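Local coordinates for ESX-1 secretion system protein EccA1 (Mycobacterium tuberculosis, PDB 4F3V), which is a cytosolic ATPase of the ESX-1 type VII secretion system that may power export of virulence factors, represented here by its N-terminal TPR domain, at residues Ala182-Thr195 / Ile210-Gly222. Numbering follows the deposited sequence.
Sequences ANLALFTEAERRLT and IAWYLAMARRSQG. With SO4 (sulfate ion), chain G; SO4 (sulfate ion), chain E.
F187, E191 and L194, on successive turns of helix 187-198, press onto helix 207-221, whose 210-221 part runs nearly antiparallel to 187-195 (149°) with the axes 9.3 Å apart. Apolar contacts flank a charged middle turn. S220 CB sits over one face of the F187 ring, a CH-pi contact 3.9 Å from the centroid, while A185 CA covers the opposite face; F187 CD1 reaches A217 CB at 3.7 Å. In the next turn but one, L194 CD1 lies 3.6 Å from Y213 CB, and L194 CB meets L214 CG. A182 CB comes up to Y213 CD1 from the preceding helix, and N183 ND2, bonded to V179 O, comes within 3.4 Å of Y213 CE1.

Charge enters in the middle. E191 is a knob in the hole formed by L214, A217, R218 and Q221. Its chain is extended beyond CG (chi2 157°), which lays the carboxylate over one face of the R218 guanidinium, planes 18° apart. E191 OE2 is 3.5 Å from R218 NE, but no N-H points at it, so the salt bridge is purely electrostatic.

At the start of helix 187-198, a sulfate, probably from the crystallisation liquor, accepts bonds at O3 from T188 N (2.8 Å) and T188 OG1.

The pair forms an antiparallel helical hairpin in the TPR domain: I210 and Y213 also touch helix 167-183, whereas A211, L214 and A215 pack against helix 224-237.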
loop_
_atom_site.group_PDB
_atom_site.type_symbol
_atom_site.label_atom_id
_atom_site.label_comp_id
_atom_site.label_asym_id
_atom_site.label_seq_id
_atom_site.Cartn_x
_atom_site.Cartn_y
_atom_site.Cartn_z
ATOM N N ALA A 182 13.618 12.157 -6.375
ATOM C CA ALA A 182 13.103 13.526 -6.250
ATOM C C ALA A 182 13.256 14.079 -4.833
ATOM O O ALA A 182 13.705 15.217 -4.654
ATOM C CB ALA A 182 11.656 13.572 -6.696
ATOM N N ASN A 183 12.938 13.260 -3.837
ATOM C CA ASN A 183 13.039 13.675 -2.452
ATOM C C ASN A 183 14.487 13.863 -1.975
ATOM O O ASN A 183 14.721 14.470 -0.933
ATOM C CB ASN A 183 12.278 12.692 -1.558
ATOM C CG ASN A 183 10.782 12.966 -1.520
ATOM O OD1 ASN A 183 10.347 13.893 -0.857
ATOM N ND2 ASN A 183 9.999 12.159 -2.213
ATOM N N LEU A 184 15.434 13.296 -2.721
ATOM C CA LEU A 184 16.855 13.478 -2.486
ATOM C C LEU A 184 17.461 14.567 -3.410
ATOM O O LEU A 184 18.687 14.705 -3.501
ATOM C CB LEU A 184 17.594 12.147 -2.682
ATOM C CG LEU A 184 17.277 11.027 -1.673
ATOM C CD1 LEU A 184 17.730 9.660 -2.184
ATOM C CD2 LEU A 184 17.876 11.347 -0.300
ATOM N N ALA A 185 16.601 15.336 -4.072
ATOM C CA ALA A 185 17.022 16.424 -4.954
ATOM C C ALA A 185 17.806 15.956 -6.188
ATOM O O ALA A 185 18.544 16.738 -6.796
ATOM C CB ALA A 185 17.819 17.474 -4.169
ATOM N N LEU A 186 17.604 14.691 -6.562
ATOM C CA LEU A 186 18.192 14.101 -7.758
ATOM C C LEU A 186 17.149 14.222 -8.862
ATOM O O LEU A 186 16.570 13.240 -9.318
ATOM C CB LEU A 186 18.567 12.643 -7.502
ATOM C CG LEU A 186 19.545 12.395 -6.346
ATOM C CD1 LEU A 186 19.836 10.916 -6.183
ATOM C CD2 LEU A 186 20.840 13.171 -6.513
ATOM N N PHE A 187 16.919 15.460 -9.266
ATOM C CA PHE A 187 15.743 15.804 -10.027
ATOM C C PHE A 187 15.766 15.281 -11.468
ATOM O O PHE A 187 14.723 14.880 -11.996
ATOM C CB PHE A 187 15.550 17.334 -10.008
ATOM C CG PHE A 187 15.245 17.896 -8.636
ATOM C CD1 PHE A 187 14.169 17.410 -7.909
ATOM C CD2 PHE A 187 16.035 18.889 -8.063
ATOM C CE1 PHE A 187 13.867 17.912 -6.648
ATOM C CE2 PHE A 187 15.744 19.383 -6.797
ATOM C CZ PHE A 187 14.645 18.889 -6.101
ATOM N N THR A 188 16.940 15.303 -12.105
ATOM C CA THR A 188 17.065 14.778 -13.461
ATOM C C THR A 188 16.795 13.282 -13.482
ATOM O O THR A 188 16.068 12.791 -14.345
ATOM C CB THR A 188 18.444 15.080 -14.081
ATOM O OG1 THR A 188 18.530 16.485 -14.311
ATOM C CG2 THR A 188 18.623 14.363 -15.425
ATOM N N GLU A 189 17.395 12.558 -12.532
ATOM C CA GLU A 189 17.144 11.134 -12.378
ATOM C C GLU A 189 15.646 10.868 -12.113
ATOM O O GLU A 189 15.069 9.960 -12.714
ATOM C CB GLU A 189 18.027 10.554 -11.257
ATOM C CG GLU A 189 17.693 9.103 -10.917
ATOM C CD GLU A 189 18.625 8.459 -9.911
ATOM O OE1 GLU A 189 19.588 9.105 -9.415
ATOM O OE2 GLU A 189 18.368 7.280 -9.608
ATOM N N ALA A 190 15.044 11.642 -11.207
ATOM C CA ALA A 190 13.612 11.529 -10.913
ATOM C C ALA A 190 12.771 11.659 -12.188
ATOM O O ALA A 190 11.890 10.854 -12.439
ATOM C CB ALA A 190 13.169 12.569 -9.895
ATOM N N GLU A 191 13.093 12.636 -13.020
ATOM C CA GLU A 191 12.353 12.849 -14.269
ATOM C C GLU A 191 12.497 11.697 -15.245
ATOM O O GLU A 191 11.505 11.249 -15.799
ATOM C CB GLU A 191 12.777 14.163 -14.906
ATOM C CG GLU A 191 12.341 15.358 -14.083
ATOM C CD GLU A 191 13.165 16.608 -14.340
ATOM O OE1 GLU A 191 14.209 16.522 -15.015
ATOM O OE2 GLU A 191 12.760 17.683 -13.829
ATOM N N ARG A 192 13.713 11.181 -15.418
ATOM C CA ARG A 192 13.913 9.989 -16.256
ATOM C C ARG A 192 13.097 8.776 -15.709
ATOM O O ARG A 192 12.322 8.152 -16.430
ATOM C CB ARG A 192 15.406 9.607 -16.330
ATOM C CG ARG A 192 15.685 8.390 -17.217
ATOM C CD ARG A 192 17.156 7.984 -17.293
ATOM N NE ARG A 192 17.751 7.731 -15.972
ATOM C CZ ARG A 192 17.755 6.566 -15.309
ATOM N NH1 ARG A 192 17.177 5.466 -15.803
ATOM N NH2 ARG A 192 18.342 6.500 -14.119
ATOM N N ARG A 193 13.243 8.475 -14.426
ATOM C CA ARG A 193 12.570 7.300 -13.871
ATOM C C ARG A 193 11.052 7.420 -13.848
ATOM O O ARG A 193 10.356 6.437 -14.120
ATOM C CB ARG A 193 13.089 6.961 -12.473
ATOM C CG ARG A 193 14.555 6.617 -12.470
ATOM C CD ARG A 193 14.991 6.170 -11.095
ATOM N NE ARG A 193 16.423 5.910 -11.026
ATOM C CZ ARG A 193 17.023 4.827 -11.525
ATOM N NH1 ARG A 193 16.327 3.884 -12.162
ATOM N NH2 ARG A 193 18.341 4.683 -11.386
ATOM N N LEU A 194 10.539 8.600 -13.512
ATOM C CA LEU A 194 9.094 8.801 -13.436
ATOM C C LEU A 194 8.468 8.787 -14.833
ATOM O O LEU A 194 7.360 8.263 -15.011
ATOM C CB LEU A 194 8.751 10.094 -12.689
ATOM C CG LEU A 194 9.052 10.086 -11.175
ATOM C CD1 LEU A 194 8.824 11.493 -10.585
ATOM C CD2 LEU A 194 8.239 9.013 -10.449
ATOM N N THR A 195 9.190 9.327 -15.816
ATOM C CA THR A 195 8.752 9.273 -17.219
ATOM C C THR A 195 8.722 7.835 -17.755
ATOM O O THR A 195 7.727 7.440 -18.347
ATOM C CB THR A 195 9.599 10.189 -18.117
ATOM O OG1 THR A 195 9.512 11.529 -17.610
ATOM C CG2 THR A 195 9.100 10.135 -19.579
ATOM N N ILE A 210 3.314 10.286 -9.864
ATOM C CA ILE A 210 4.153 10.509 -11.032
ATOM C C ILE A 210 4.082 12.003 -11.433
ATOM O O ILE A 210 5.120 12.673 -11.549
ATOM C CB ILE A 210 3.754 9.608 -12.221
ATOM C CG1 ILE A 210 4.147 8.148 -11.946
ATOM C CG2 ILE A 210 4.449 10.092 -13.495
ATOM C CD1 ILE A 210 3.593 7.153 -12.961
ATOM N N ALA A 211 2.872 12.531 -11.621
ATOM C CA ALA A 211 2.721 13.931 -12.082
ATOM C C ALA A 211 3.178 14.933 -11.017
ATOM O O ALA A 211 3.862 15.894 -11.322
ATOM C CB ALA A 211 1.278 14.209 -12.498
ATOM N N TRP A 212 2.816 14.678 -9.761
ATOM C CA TRP A 212 3.206 15.551 -8.663
ATOM C C TRP A 212 4.689 15.693 -8.527
ATOM O O TRP A 212 5.212 16.792 -8.439
ATOM C CB TRP A 212 2.637 15.042 -7.339
ATOM C CG TRP A 212 3.072 15.855 -6.162
ATOM C CD1 TRP A 212 4.019 15.516 -5.187
ATOM C CD2 TRP A 212 2.556 17.162 -5.762
ATOM N NE1 TRP A 212 4.136 16.514 -4.259
ATOM C CE2 TRP A 212 3.276 17.533 -4.543
ATOM C CE3 TRP A 212 1.599 18.042 -6.281
ATOM C CZ2 TRP A 212 3.039 18.742 -3.892
ATOM C CZ3 TRP A 212 1.367 19.248 -5.618
ATOM C CH2 TRP A 212 2.081 19.597 -4.452
ATOM N N TYR A 213 5.394 14.574 -8.512
ATOM C CA TYR A 213 6.838 14.616 -8.328
ATOM C C TYR A 213 7.574 15.103 -9.574
ATOM O O TYR A 213 8.613 15.764 -9.451
ATOM C CB TYR A 213 7.363 13.274 -7.783
ATOM C CG TYR A 213 7.098 13.137 -6.294
ATOM C CD1 TYR A 213 7.861 13.845 -5.361
ATOM C CD2 TYR A 213 6.082 12.340 -5.813
ATOM C CE1 TYR A 213 7.619 13.752 -3.987
ATOM C CE2 TYR A 213 5.828 12.237 -4.444
ATOM C CZ TYR A 213 6.604 12.933 -3.541
ATOM O OH TYR A 213 6.354 12.828 -2.192
ATOM N N LEU A 214 7.044 14.809 -10.763
ATOM C CA LEU A 214 7.585 15.440 -11.982
ATOM C C LEU A 214 7.441 16.948 -11.870
ATOM O O LEU A 214 8.381 17.675 -12.187
ATOM C CB LEU A 214 6.896 14.950 -13.266
ATOM C CG LEU A 214 7.309 13.588 -13.860
ATOM C CD1 LEU A 214 6.312 13.124 -14.941
ATOM C CD2 LEU A 214 8.734 13.681 -14.434
ATOM N N ALA A 215 6.264 17.429 -11.448
ATOM C CA ALA A 215 6.021 18.885 -11.346
ATOM C C ALA A 215 6.973 19.501 -10.355
ATOM O O ALA A 215 7.581 20.557 -10.620
ATOM C CB ALA A 215 4.577 19.197 -10.963
ATOM N N MET A 216 7.120 18.857 -9.203
ATOM C CA MET A 216 8.040 19.360 -8.175
ATOM C C MET A 216 9.492 19.363 -8.663
ATOM O O MET A 216 10.223 20.324 -8.419
ATOM C CB MET A 216 7.908 18.551 -6.883
ATOM C CG MET A 216 6.616 18.804 -6.113
ATOM S SD MET A 216 6.330 20.523 -5.629
ATOM C CE MET A 216 4.940 21.000 -6.642
ATOM N N ALA A 217 9.914 18.303 -9.354
ATOM C CA ALA A 217 11.267 18.282 -9.915
ATOM C C ALA A 217 11.481 19.428 -10.911
ATOM O O ALA A 217 12.531 20.087 -10.892
ATOM C CB ALA A 217 11.584 16.960 -10.576
ATOM N N ARG A 218 10.508 19.636 -11.804
ATOM C CA ARG A 218 10.634 20.703 -12.789
ATOM C C ARG A 218 10.710 22.062 -12.140
ATOM O O ARG A 218 11.528 22.915 -12.535
ATOM C CB ARG A 218 9.470 20.686 -13.776
ATOM C CG ARG A 218 9.435 19.452 -14.645
ATOM C CD ARG A 218 10.540 19.465 -15.668
ATOM N NE ARG A 218 10.507 18.216 -16.400
ATOM C CZ ARG A 218 11.458 17.783 -17.219
ATOM N NH1 ARG A 218 12.562 18.480 -17.424
ATOM N NH2 ARG A 218 11.286 16.627 -17.839
ATOM N N ARG A 219 9.846 22.295 -11.164
ATOM C CA ARG A 219 9.829 23.590 -10.483
ATOM C C ARG A 219 11.175 23.860 -9.788
ATOM O O ARG A 219 11.718 24.945 -9.898
ATOM C CB ARG A 219 8.699 23.658 -9.467
ATOM C CG ARG A 219 8.718 24.939 -8.640
ATOM C CD ARG A 219 7.422 25.116 -7.883
ATOM N NE ARG A 219 6.371 25.649 -8.735
ATOM C CZ ARG A 219 5.093 25.706 -8.383
ATOM N NH1 ARG A 219 4.688 25.242 -7.201
ATOM N NH2 ARG A 219 4.208 26.238 -9.211
ATOM N N SER A 220 11.723 22.863 -9.088
ATOM C CA SER A 220 12.996 23.068 -8.376
ATOM C C SER A 220 14.168 23.286 -9.334
ATOM O O SER A 220 15.111 23.975 -9.005
ATOM C CB SER A 220 13.291 21.909 -7.438
ATOM O OG SER A 220 12.326 21.893 -6.382
ATOM N N GLN A 221 14.097 22.729 -10.535
ATOM C CA GLN A 221 15.091 23.052 -11.570
ATOM C C GLN A 221 14.900 24.424 -12.213
ATOM O O GLN A 221 15.751 24.866 -12.980
ATOM C CB GLN A 221 15.052 22.011 -12.672
ATOM C CG GLN A 221 15.520 20.656 -12.242
ATOM C CD GLN A 221 15.245 19.633 -13.317
ATOM O OE1 GLN A 221 14.187 19.649 -13.968
ATOM N NE2 GLN A 221 16.195 18.748 -13.520
ATOM N N GLY A 222 13.769 25.070 -11.951
ATOM C CA GLY A 222 13.493 26.391 -12.504
ATOM C C GLY A 222 12.566 26.368 -13.705
ATOM O O GLY A 222 12.221 27.426 -14.233
HETATM S S SO4 G . 19.522 17.936 -11.135
HETATM O O1 SO4 G . 20.857 18.444 -11.514
HETATM O O2 SO4 G . 18.501 18.742 -11.852
HETATM O O3 SO4 G . 19.439 16.497 -11.488
HETATM O O4 SO4 G . 19.332 18.065 -9.669
HETATM S S SO4 E . 18.812 1.726 -13.904
HETATM O O1 SO4 E . 18.555 2.799 -14.895
HETATM O O2 SO4 E . 17.612 1.603 -13.055
HETATM O O3 SO4 E . 19.023 0.424 -14.567
HETATM O O4 SO4 E . 20.014 2.088 -13.109
#